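Local coordinates for MccB protein (Escherichia coli, PDB 6OM4) that catalyses the ATP-dependent joining of an adenylate to an N-formylated peptide precursor through a phosphoramidate link in microcin C7 biosynthesis, at residues 155-160 against 290-295; 121-126 against 144-149; 237-242 against 286-291. All blocks are in the same frame, centred on the assembly; numbering follows the deposited sequence.

All three contacts gather at the nucleotide end of one ThiF-type domain. Contact 2 is the core one: every touching residue is buried, and it joins two parallel strands of the central sheet where amides and a carboxylate meet the nucleotide, and a second carboxylate the magnesium. Contact 1 is partly buried and packs the aliphatic part of an arginine against the start of helix 292-311 while its tip grips pyrophosphate and nucleotide. Contact 3 lies at the surface and mixes a proline CB at the edge of an aromatic ring with an asparagine amide at a loop. Contacts 1 and 3 share Thr290 and Phe291, while Asn295 of contact 1 reaches Gly125 and Ile126 of contact 2.

Contact 1: 155-160 against 290-295; sequences LTRQVL and TFAPVN. With POP (pyrophosphate 2-), chain G; ND7 (5'-O-[(S)-amino(hydroxy)phosphoryl]adenosine), chain M.
A single nitrogen of Arg157, NH2, is shared between two bound groups, pyrophosphate and the phosphoramidate nucleotide ND7, while the rest of the same side chain lies against Thr290, Ala292 and Asn295. NH2 donates to O1 of pyrophosphate at 3.0 Å and, equally close, to O2A of ND7. A longer bond runs from NH2 to the bridging O of pyrophosphate at 3.2 Å. None of them is straight, the one to O1 bending to 140°. Arginine suits the place, since its positive charge would offset that of the phosphates. The aliphatic part crosses Thr290 at about a right angle, CD lying 3.4 Å from Thr290 CB. With chi3 nearly eclipsed (-19°), the chain bends, and Thr290 OG1 and Gln158 NE2 lie over opposite faces of the guanidinium, each offset toward its rim. In this ThiF-family Rossmann-like domain, the 155-160 loop thus meets the first turn of helix 292-311, with Phe291 at the N-cap position. Ala292, small enough for a close approach, brings CB to 3.4 Å from Thr156 O. One water joins the hydroxyls of Thr156 and Thr290. Gln158, extended beyond CG, reaches pyrophosphate O4 with NE2 at 2.9 Å, and its OE1 is held by Lys170.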
loop_
_atom_site.group_PDB
_atom_site.type_symbol
_atom_site.label_atom_id
_atom_site.label_comp_id
_atom_site.label_asym_id
_atom_site.label_seq_id
_atom_site.Cartn_x
_atom_site.Cartn_y
_atom_site.Cartn_z
ATOM N N LEU A 155 23.112 0.957 -2.159
ATOM C CA LEU A 155 22.924 0.698 -0.722
ATOM C C LEU A 155 22.232 1.857 0.007
ATOM O O LEU A 155 21.648 1.663 1.105
ATOM C CB LEU A 155 24.284 0.367 -0.093
ATOM C CG LEU A 155 24.981 -0.850 -0.705
ATOM C CD1 LEU A 155 26.346 -1.087 -0.116
ATOM C CD2 LEU A 155 24.107 -2.079 -0.539
ATOM N N THR A 156 22.145 3.042 -0.615
ATOM C CA THR A 156 21.413 4.161 0.032
ATOM C C THR A 156 19.914 3.865 0.233
ATOM O O THR A 156 19.376 4.279 1.238
ATOM C CB THR A 156 21.575 5.463 -0.756
ATOM O OG1 THR A 156 21.132 5.324 -2.116
ATOM C CG2 THR A 156 23.013 5.916 -0.726
ATOM N N ARG A 157 19.272 3.137 -0.694
ATOM C CA ARG A 157 17.802 2.909 -0.738
ATOM C C ARG A 157 17.423 1.413 -0.656
ATOM O O ARG A 157 16.297 1.077 -0.192
ATOM C CB ARG A 157 17.215 3.439 -2.063
ATOM C CG ARG A 157 17.507 4.912 -2.356
ATOM C CD ARG A 157 17.516 5.318 -3.836
ATOM N NE ARG A 157 17.690 4.207 -4.774
ATOM C CZ ARG A 157 18.735 3.960 -5.562
ATOM N NH1 ARG A 157 20.009 4.081 -5.154
ATOM N NH2 ARG A 157 18.434 3.601 -6.799
ATOM N N GLN A 158 18.307 0.516 -1.132
ATOM C CA GLN A 158 17.947 -0.864 -1.452
ATOM C C GLN A 158 18.299 -1.704 -0.232
ATOM O O GLN A 158 19.353 -2.309 -0.156
ATOM C CB GLN A 158 18.583 -1.307 -2.775
ATOM C CG GLN A 158 18.086 -0.438 -3.920
ATOM C CD GLN A 158 18.519 -0.699 -5.342
ATOM O OE1 GLN A 158 18.937 -1.787 -5.707
ATOM N NE2 GLN A 158 18.481 0.349 -6.155
ATOM N N VAL A 159 17.378 -1.652 0.735
ATOM C CA VAL A 159 17.608 -1.921 2.124
ATOM C C VAL A 159 17.958 -3.388 2.376
ATOM O O VAL A 159 18.529 -3.687 3.374
ATOM C CB VAL A 159 16.389 -1.469 2.958
ATOM C CG1 VAL A 159 15.129 -2.255 2.656
ATOM C CG2 VAL A 159 16.721 -1.488 4.432
ATOM N N LEU A 160 17.583 -4.294 1.464
ATOM C CA LEU A 160 17.902 -5.690 1.693
ATOM C C LEU A 160 19.328 -6.068 1.292
ATOM O O LEU A 160 19.779 -7.201 1.680
ATOM C CB LEU A 160 16.906 -6.543 0.944
ATOM C CG LEU A 160 15.443 -6.318 1.304
ATOM C CD1 LEU A 160 14.587 -7.186 0.417
ATOM C CD2 LEU A 160 15.190 -6.607 2.775
ATOM N N THR A 290 17.848 10.512 -6.461
ATOM C CA THR A 290 17.194 9.577 -5.487
ATOM C C THR A 290 17.539 10.066 -4.069
ATOM O O THR A 290 18.577 10.676 -3.844
ATOM C CB THR A 290 17.548 8.099 -5.709
ATOM O OG1 THR A 290 18.947 7.891 -5.541
ATOM C CG2 THR A 290 17.138 7.582 -7.064
ATOM N N PHE A 291 16.601 9.885 -3.138
ATOM C CA PHE A 291 16.831 10.126 -1.725
ATOM C C PHE A 291 16.056 9.061 -0.942
ATOM O O PHE A 291 14.889 8.905 -1.245
ATOM C CB PHE A 291 16.302 11.540 -1.547
ATOM C CG PHE A 291 16.426 12.136 -0.178
ATOM C CD1 PHE A 291 17.609 12.018 0.519
ATOM C CD2 PHE A 291 15.379 12.855 0.352
ATOM C CE1 PHE A 291 17.742 12.629 1.751
ATOM C CE2 PHE A 291 15.512 13.461 1.590
ATOM C CZ PHE A 291 16.694 13.337 2.272
ATOM N N ALA A 292 16.688 8.257 -0.067
ATOM C CA ALA A 292 15.970 7.116 0.539
ATOM C C ALA A 292 14.616 7.531 1.109
ATOM O O ALA A 292 13.638 6.789 0.949
ATOM C CB ALA A 292 16.809 6.433 1.597
ATOM N N PRO A 293 14.484 8.653 1.848
ATOM C CA PRO A 293 13.177 9.006 2.419
ATOM C C PRO A 293 12.059 9.085 1.369
ATOM O O PRO A 293 10.944 8.640 1.636
ATOM C CB PRO A 293 13.429 10.352 3.078
ATOM C CG PRO A 293 14.887 10.282 3.513
ATOM C CD PRO A 293 15.569 9.502 2.398
ATOM N N VAL A 294 12.369 9.608 0.175
ATOM C CA VAL A 294 11.365 9.713 -0.928
ATOM C C VAL A 294 10.989 8.317 -1.430
ATOM O O VAL A 294 9.811 7.926 -1.549
ATOM C CB VAL A 294 11.909 10.621 -2.040
ATOM C CG1 VAL A 294 11.005 10.552 -3.253
ATOM C CG2 VAL A 294 12.051 12.063 -1.537
ATOM N N ASN A 295 12.025 7.537 -1.703
ATOM C CA ASN A 295 11.894 6.170 -2.122
ATOM C C ASN A 295 10.973 5.421 -1.148
ATOM O O ASN A 295 9.988 4.749 -1.543
ATOM C CB ASN A 295 13.261 5.491 -2.180
ATOM C CG ASN A 295 13.174 4.030 -2.530
ATOM O OD1 ASN A 295 13.023 3.165 -1.635
ATOM N ND2 ASN A 295 13.299 3.776 -3.812
HETATM P P1 POP G . 20.286 3.467 -9.999
HETATM O O1 POP G . 20.472 4.398 -8.801
HETATM O O2 POP G . 19.107 3.844 -10.878
HETATM O O3 POP G . 21.544 3.164 -10.802
HETATM O O POP G . 19.897 2.110 -9.237
HETATM P P2 POP G . 19.362 0.739 -9.943
HETATM O O4 POP G . 18.327 0.174 -9.015
HETATM O O5 POP G . 18.830 1.059 -11.303
HETATM O O6 POP G . 20.489 -0.198 -9.953
HETATM O O1A ND7 M . 16.521 2.323 -10.269
HETATM P PA ND7 M . 15.572 1.871 -9.196
HETATM O O2A ND7 M . 16.034 1.980 -7.750
HETATM N N3A ND7 M . 14.199 2.844 -9.427
HETATM O "O5'" ND7 M . 15.098 0.368 -9.371
HETATM C "C5'" ND7 M . 14.578 0.012 -10.688
HETATM C "C4'" ND7 M . 14.770 -1.523 -10.795
HETATM C "C3'" ND7 M . 16.291 -1.819 -11.025
HETATM O "O3'" ND7 M . 16.775 -2.788 -10.177
HETATM C "C2'" ND7 M . 16.308 -2.127 -12.582
HETATM O "O2'" ND7 M . 17.316 -3.167 -12.888
HETATM C "C1'" ND7 M . 15.093 -2.622 -12.856
HETATM O "O4'" ND7 M . 14.075 -1.902 -11.821
HETATM N N9 ND7 M . 14.547 -2.347 -14.155
HETATM C C4 ND7 M . 14.013 -3.266 -15.007
HETATM C C5 ND7 M . 13.593 -2.603 -16.105
HETATM N N7 ND7 M . 13.851 -1.286 -15.931
HETATM C C8 ND7 M . 14.410 -1.150 -14.745
HETATM N N3 ND7 M . 13.878 -4.605 -14.903
HETATM C C2 ND7 M . 13.318 -5.261 -15.874
HETATM N N1 ND7 M . 12.908 -4.634 -16.983
HETATM C C6 ND7 M . 13.018 -3.339 -17.119
HETATM N N6 ND7 M . 12.566 -2.684 -18.333
HETATM O O HOH W 1 20.038 7.697 -2.822
#

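Contact 2: 121-126 against 144-149; sequences LGCGGI and LIDNDQ. With MG (magnesium ion), chain F; ND7 (5'-O-[(S)-amino(hydroxy)phosphoryl]adenosine), chain M.
Leu121 and Ile145 meet on one face of the sheet, and Cys123 and Asp146 meet just beyond, where the two parallel strands of a Rossmann-type beta-alpha-beta unit (strand 117-121, helix 125-136 and strand 141-146) end at the nucleotide. The strands bridge at Leu121 and Ile145, and Gly122 N donates to Ile145 O. The leucine, its CG anti to the backbone N (chi1 179°), lays CD1 obliquely against Ile145 CG2 at 3.8 Å, branched aliphatic chains filling a buried site. Cys123 points toward the 144-149 segment, SG on Leu144 CB, and its CB lies 3.4 Å from Asp146 OD2. The carboxylate of Asp146 is turned to serve both the loop and the ribose. OD2 takes Cys123 N at 2.7 Å on its anti lone pair and also the O3' hydroxyl of the phosphoramidate nucleotide ND7, while OD1 takes O2' at 2.7 Å. On its anti side, 32° out of the carboxylate plane, OD1 also accepts Asp148 N, closing an Asx turn. An acidic residue fits here, since two oxygens can grip both ribose hydroxyls while backbone N-H groups hold it in place. Gly122 and Gly124 fit a GxGxxG pattern, and the nucleotide lies directly on their backbones: Gly124 CA is 3.3 Å from O5' of ND7 and Gly122 CA 3.5 Å from O4'. The backbone angles of Gly122 themselves call for glycine. The turn leads into helix 125-136, whose Gly125 N donates nearly straight (168°) to the phosphoryl O2A. Asp148, placed after Asp146 in a way consistent with a DxD pattern, binds magnesium through OD2 at 2.1 Å, and its OD1 accepts from a water of the same metal at 2.6 Å.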
loop_
_atom_site.group_PDB
_atom_site.type_symbol
_atom_site.label_atom_id
_atom_site.label_comp_id
_atom_site.label_asym_id
_atom_site.label_seq_id
_atom_site.Cartn_x
_atom_site.Cartn_y
_atom_site.Cartn_z
ATOM N N LEU A 121 7.944 -6.332 -10.327
ATOM C CA LEU A 121 8.621 -6.064 -11.594
ATOM C C LEU A 121 9.579 -4.894 -11.350
ATOM O O LEU A 121 9.162 -3.722 -11.334
ATOM C CB LEU A 121 7.585 -5.789 -12.691
ATOM C CG LEU A 121 8.162 -5.461 -14.071
ATOM C CD1 LEU A 121 9.184 -6.489 -14.527
ATOM C CD2 LEU A 121 7.047 -5.323 -15.099
ATOM N N GLY A 122 10.843 -5.246 -11.092
ATOM C CA GLY A 122 11.858 -4.299 -10.704
ATOM C C GLY A 122 12.166 -4.435 -9.237
ATOM O O GLY A 122 11.305 -4.157 -8.400
ATOM N N CYS A 123 13.430 -4.764 -8.957
ATOM C CA CYS A 123 13.969 -5.130 -7.635
ATOM C C CYS A 123 15.029 -4.129 -7.164
ATOM O O CYS A 123 15.988 -4.487 -6.496
ATOM C CB CYS A 123 14.574 -6.527 -7.696
ATOM S SG CYS A 123 13.323 -7.837 -7.826
ATOM N N GLY A 124 14.786 -2.853 -7.425
ATOM C CA GLY A 124 15.614 -1.777 -6.951
ATOM C C GLY A 124 15.041 -1.135 -5.702
ATOM O O GLY A 124 14.546 -1.838 -4.792
ATOM N N GLY A 125 15.055 0.206 -5.646
ATOM C CA GLY A 125 14.677 0.897 -4.404
ATOM C C GLY A 125 13.238 0.596 -3.994
ATOM O O GLY A 125 12.893 0.240 -2.836
ATOM N N ILE A 126 12.329 0.820 -4.936
ATOM C CA ILE A 126 10.932 0.572 -4.638
ATOM C C ILE A 126 10.703 -0.919 -4.385
ATOM O O ILE A 126 10.038 -1.316 -3.401
ATOM C CB ILE A 126 10.027 1.123 -5.747
ATOM C CG1 ILE A 126 10.139 2.649 -5.843
ATOM C CG2 ILE A 126 8.600 0.622 -5.593
ATOM C CD1 ILE A 126 9.712 3.432 -4.645
ATOM N N LEU A 144 9.938 -12.306 -8.085
ATOM C CA LEU A 144 10.864 -11.218 -8.269
ATOM C C LEU A 144 11.429 -11.231 -9.694
ATOM O O LEU A 144 12.010 -12.227 -10.140
ATOM C CB LEU A 144 12.003 -11.366 -7.258
ATOM C CG LEU A 144 11.584 -11.541 -5.814
ATOM C CD1 LEU A 144 12.770 -11.997 -5.006
ATOM C CD2 LEU A 144 10.991 -10.247 -5.273
ATOM N N ILE A 145 11.321 -10.090 -10.370
ATOM C CA ILE A 145 11.793 -9.930 -11.761
ATOM C C ILE A 145 12.771 -8.763 -11.852
ATOM O O ILE A 145 12.433 -7.599 -11.587
ATOM C CB ILE A 145 10.596 -9.723 -12.707
ATOM C CG1 ILE A 145 9.497 -10.742 -12.374
ATOM C CG2 ILE A 145 11.025 -9.775 -14.175
ATOM C CD1 ILE A 145 8.299 -10.704 -13.332
ATOM N N ASP A 146 13.975 -9.087 -12.313
ATOM C CA ASP A 146 15.011 -8.098 -12.573
ATOM C C ASP A 146 16.120 -8.836 -13.310
ATOM O O ASP A 146 16.164 -10.067 -13.272
ATOM C CB ASP A 146 15.534 -7.459 -11.276
ATOM C CG ASP A 146 16.027 -6.017 -11.424
ATOM O OD1 ASP A 146 16.865 -5.738 -12.334
ATOM O OD2 ASP A 146 15.532 -5.150 -10.664
ATOM N N ASN A 147 17.037 -8.076 -13.902
ATOM C CA ASN A 147 18.195 -8.678 -14.526
ATOM C C ASN A 147 19.463 -7.942 -14.104
ATOM O O ASN A 147 20.513 -8.215 -14.651
ATOM C CB ASN A 147 18.089 -8.614 -16.042
ATOM C CG ASN A 147 19.073 -9.541 -16.712
ATOM O OD1 ASN A 147 19.232 -10.681 -16.258
ATOM N ND2 ASN A 147 19.729 -9.061 -17.764
ATOM N N ASP A 148 19.381 -7.067 -13.090
ATOM C CA ASP A 148 20.527 -6.277 -12.690
ATOM C C ASP A 148 21.349 -6.919 -11.558
ATOM O O ASP A 148 20.892 -7.733 -10.767
ATOM C CB ASP A 148 20.063 -4.893 -12.255
ATOM C CG ASP A 148 21.124 -3.811 -12.272
ATOM O OD1 ASP A 148 22.180 -3.988 -12.948
ATOM O OD2 ASP A 148 20.878 -2.763 -11.623
ATOM N N GLN A 149 22.582 -6.428 -11.457
ATOM C CA GLN A 149 23.507 -6.756 -10.378
ATOM C C GLN A 149 23.549 -5.599 -9.371
ATOM O O GLN A 149 23.421 -4.412 -9.760
ATOM C CB GLN A 149 24.915 -6.986 -10.932
ATOM C CG GLN A 149 25.011 -8.265 -11.756
ATOM C CD GLN A 149 24.181 -8.186 -13.010
ATOM O OE1 GLN A 149 24.256 -7.217 -13.759
ATOM N NE2 GLN A 149 23.359 -9.203 -13.241
HETATM MG MG MG F . 21.872 -0.948 -11.298
HETATM O O1A ND7 M . 16.521 2.323 -10.269
HETATM P PA ND7 M . 15.572 1.871 -9.196
HETATM O O2A ND7 M . 16.034 1.980 -7.750
HETATM N N3A ND7 M . 14.199 2.844 -9.427
HETATM O "O5'" ND7 M . 15.098 0.368 -9.371
HETATM C "C5'" ND7 M . 14.578 0.012 -10.688
HETATM C "C4'" ND7 M . 14.770 -1.523 -10.795
HETATM C "C3'" ND7 M . 16.291 -1.819 -11.025
HETATM O "O3'" ND7 M . 16.775 -2.788 -10.177
HETATM C "C2'" ND7 M . 16.308 -2.127 -12.582
HETATM O "O2'" ND7 M . 17.316 -3.167 -12.888
HETATM C "C1'" ND7 M . 15.093 -2.622 -12.856
HETATM O "O4'" ND7 M . 14.075 -1.902 -11.821
HETATM N N9 ND7 M . 14.547 -2.347 -14.155
HETATM C C4 ND7 M . 14.013 -3.266 -15.007
HETATM C C5 ND7 M . 13.593 -2.603 -16.105
HETATM N N7 ND7 M . 13.851 -1.286 -15.931
HETATM C C8 ND7 M . 14.410 -1.150 -14.745
HETATM N N3 ND7 M . 13.878 -4.605 -14.903
HETATM C C2 ND7 M . 13.318 -5.261 -15.874
HETATM N N1 ND7 M . 12.908 -4.634 -16.983
HETATM C C6 ND7 M . 13.018 -3.339 -17.119
HETATM N N6 ND7 M . 12.566 -2.684 -18.333
HETATM O O HOH W 2 23.267 -1.680 -12.617
HETATM O O HOH W 3 22.831 -1.898 -9.754
HETATM O O HOH W 4 22.959 0.794 -11.103
HETATM O O HOH W 5 20.713 -0.046 -12.926
#

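Contact 3: 237-242 against 286-291; sequences AGYVND and FKPATF
Tyr239 and Asn241 both meet the 286-291 loop, the tyrosine on Pro288 and Thr290, the asparagine on Phe286, Pro288 and Ala289. The tyrosine's packing is apolar: CE1 lies 3.8 Å from Pro288 CB, which sits near the ring plane at its edge, and the two side chains cross at about a right angle. Thr290 adds its methyl, CG2, 3.5 Å from Tyr239 OH. Val294 packs on the tyrosine CB and Asn295 lies at the CE2 edge; a flat ring suits a place between proline, helix and ligand, for Tyr239 also touches ND7 and the bound peptide's backbone. Tyr239 lies near the end of strand 234-240 in the central sheet of the ThiF domain, and the 286-291 segment is the loop joining helices 273-285 and 292-311. That loop turns sharply at Ala289, the centre of an inverse gamma turn. Polar and aromatic groups meet at the outer end, where the side-chain amide of Asn241 packs against Pro288 and the Ala289 backbone and lies at the edge of the Phe286 ring. Pro288 N lies over one face of that ring, offset toward its rim, 3.8 Å above its plane.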
loop_
_atom_site.group_PDB
_atom_site.type_symbol
_atom_site.label_atom_id
_atom_site.label_comp_id
_atom_site.label_asym_id
_atom_site.label_seq_id
_atom_site.Cartn_x
_atom_site.Cartn_y
_atom_site.Cartn_z
ATOM N N ALA A 237 4.645 2.662 -8.657
ATOM C CA ALA A 237 5.123 3.578 -7.630
ATOM C C ALA A 237 6.548 3.979 -7.973
ATOM O O ALA A 237 7.228 3.273 -8.712
ATOM C CB ALA A 237 5.097 2.932 -6.255
ATOM N N GLY A 238 6.981 5.086 -7.380
ATOM C CA GLY A 238 8.314 5.560 -7.573
ATOM C C GLY A 238 8.410 7.011 -7.161
ATOM O O GLY A 238 7.869 7.394 -6.158
ATOM N N TYR A 239 9.159 7.789 -7.937
ATOM C CA TYR A 239 9.431 9.173 -7.584
ATOM C C TYR A 239 9.787 9.932 -8.862
ATOM O O TYR A 239 10.324 9.367 -9.818
ATOM C CB TYR A 239 10.550 9.278 -6.535
ATOM C CG TYR A 239 11.661 8.302 -6.809
ATOM C CD1 TYR A 239 12.654 8.575 -7.747
ATOM C CD2 TYR A 239 11.639 7.063 -6.221
ATOM C CE1 TYR A 239 13.617 7.618 -8.051
ATOM C CE2 TYR A 239 12.617 6.132 -6.470
ATOM C CZ TYR A 239 13.579 6.386 -7.429
ATOM O OH TYR A 239 14.508 5.401 -7.640
ATOM N N VAL A 240 9.475 11.225 -8.846
ATOM C CA VAL A 240 9.993 12.148 -9.781
ATOM C C VAL A 240 10.928 13.051 -8.975
ATOM O O VAL A 240 10.463 13.927 -8.237
ATOM C CB VAL A 240 8.909 12.963 -10.511
ATOM C CG1 VAL A 240 9.554 13.723 -11.646
ATOM C CG2 VAL A 240 7.804 12.075 -11.044
ATOM N N ASN A 241 12.226 12.738 -9.044
ATOM C CA ASN A 241 13.224 13.351 -8.183
ATOM C C ASN A 241 12.734 13.293 -6.724
ATOM O O ASN A 241 12.558 12.196 -6.137
ATOM C CB ASN A 241 13.617 14.747 -8.705
ATOM C CG ASN A 241 14.449 14.705 -9.972
ATOM O OD1 ASN A 241 14.515 15.677 -10.747
ATOM N ND2 ASN A 241 15.120 13.604 -10.186
ATOM N N ASP A 242 12.461 14.465 -6.123
ATOM C CA ASP A 242 12.167 14.621 -4.697
ATOM C C ASP A 242 10.676 14.436 -4.349
ATOM O O ASP A 242 10.312 14.596 -3.182
ATOM C CB ASP A 242 12.644 16.007 -4.244
ATOM C CG ASP A 242 12.265 17.122 -5.204
ATOM O OD1 ASP A 242 11.135 17.524 -5.180
ATOM O OD2 ASP A 242 13.114 17.535 -6.017
ATOM N N PHE A 286 19.580 11.311 -18.030
ATOM C CA PHE A 286 18.848 11.586 -16.806
ATOM C C PHE A 286 19.057 10.440 -15.806
ATOM O O PHE A 286 19.008 9.257 -16.154
ATOM C CB PHE A 286 17.365 11.780 -17.109
ATOM C CG PHE A 286 16.513 11.834 -15.885
ATOM C CD1 PHE A 286 16.570 12.944 -15.057
ATOM C CD2 PHE A 286 15.642 10.804 -15.570
ATOM C CE1 PHE A 286 15.797 12.982 -13.912
ATOM C CE2 PHE A 286 14.870 10.852 -14.420
ATOM C CZ PHE A 286 14.939 11.956 -13.605
ATOM N N LYS A 287 19.474 10.849 -14.609
ATOM C CA LYS A 287 19.553 10.044 -13.403
ATOM C C LYS A 287 18.752 10.771 -12.322
ATOM O O LYS A 287 18.984 11.945 -12.036
ATOM C CB LYS A 287 21.013 9.852 -12.973
ATOM C CG LYS A 287 21.901 9.067 -13.935
ATOM C CD LYS A 287 23.310 8.842 -13.411
ATOM C CE LYS A 287 23.651 7.421 -13.006
ATOM N NZ LYS A 287 22.492 6.497 -12.984
ATOM N N PRO A 288 17.716 10.145 -11.740
ATOM C CA PRO A 288 16.923 10.785 -10.705
ATOM C C PRO A 288 17.808 11.234 -9.543
ATOM O O PRO A 288 18.782 10.545 -9.203
ATOM C CB PRO A 288 16.030 9.665 -10.176
ATOM C CG PRO A 288 15.919 8.724 -11.305
ATOM C CD PRO A 288 17.167 8.849 -12.143
ATOM N N ALA A 289 17.447 12.338 -8.921
ATOM C CA ALA A 289 18.086 12.670 -7.658
ATOM C C ALA A 289 17.458 11.804 -6.527
ATOM O O ALA A 289 16.666 12.234 -5.763
ATOM C CB ALA A 289 17.997 14.151 -7.508
ATOM N N THR A 290 17.848 10.512 -6.461
ATOM C CA THR A 290 17.194 9.577 -5.487
ATOM C C THR A 290 17.539 10.066 -4.069
ATOM O O THR A 290 18.577 10.676 -3.844
ATOM C CB THR A 290 17.548 8.099 -5.709
ATOM O OG1 THR A 290 18.947 7.891 -5.541
ATOM C CG2 THR A 290 17.138 7.582 -7.064
ATOM N N PHE A 291 16.601 9.885 -3.138
ATOM C CA PHE A 291 16.831 10.126 -1.725
ATOM C C PHE A 291 16.056 9.061 -0.942
ATOM O O PHE A 291 14.889 8.905 -1.245
ATOM C CB PHE A 291 16.302 11.540 -1.547
ATOM C CG PHE A 291 16.426 12.136 -0.178
ATOM C CD1 PHE A 291 17.609 12.018 0.519
ATOM C CD2 PHE A 291 15.379 12.855 0.352
ATOM C CE1 PHE A 291 17.742 12.629 1.751
ATOM C CE2 PHE A 291 15.512 13.461 1.590
ATOM C CZ PHE A 291 16.694 13.337 2.272
#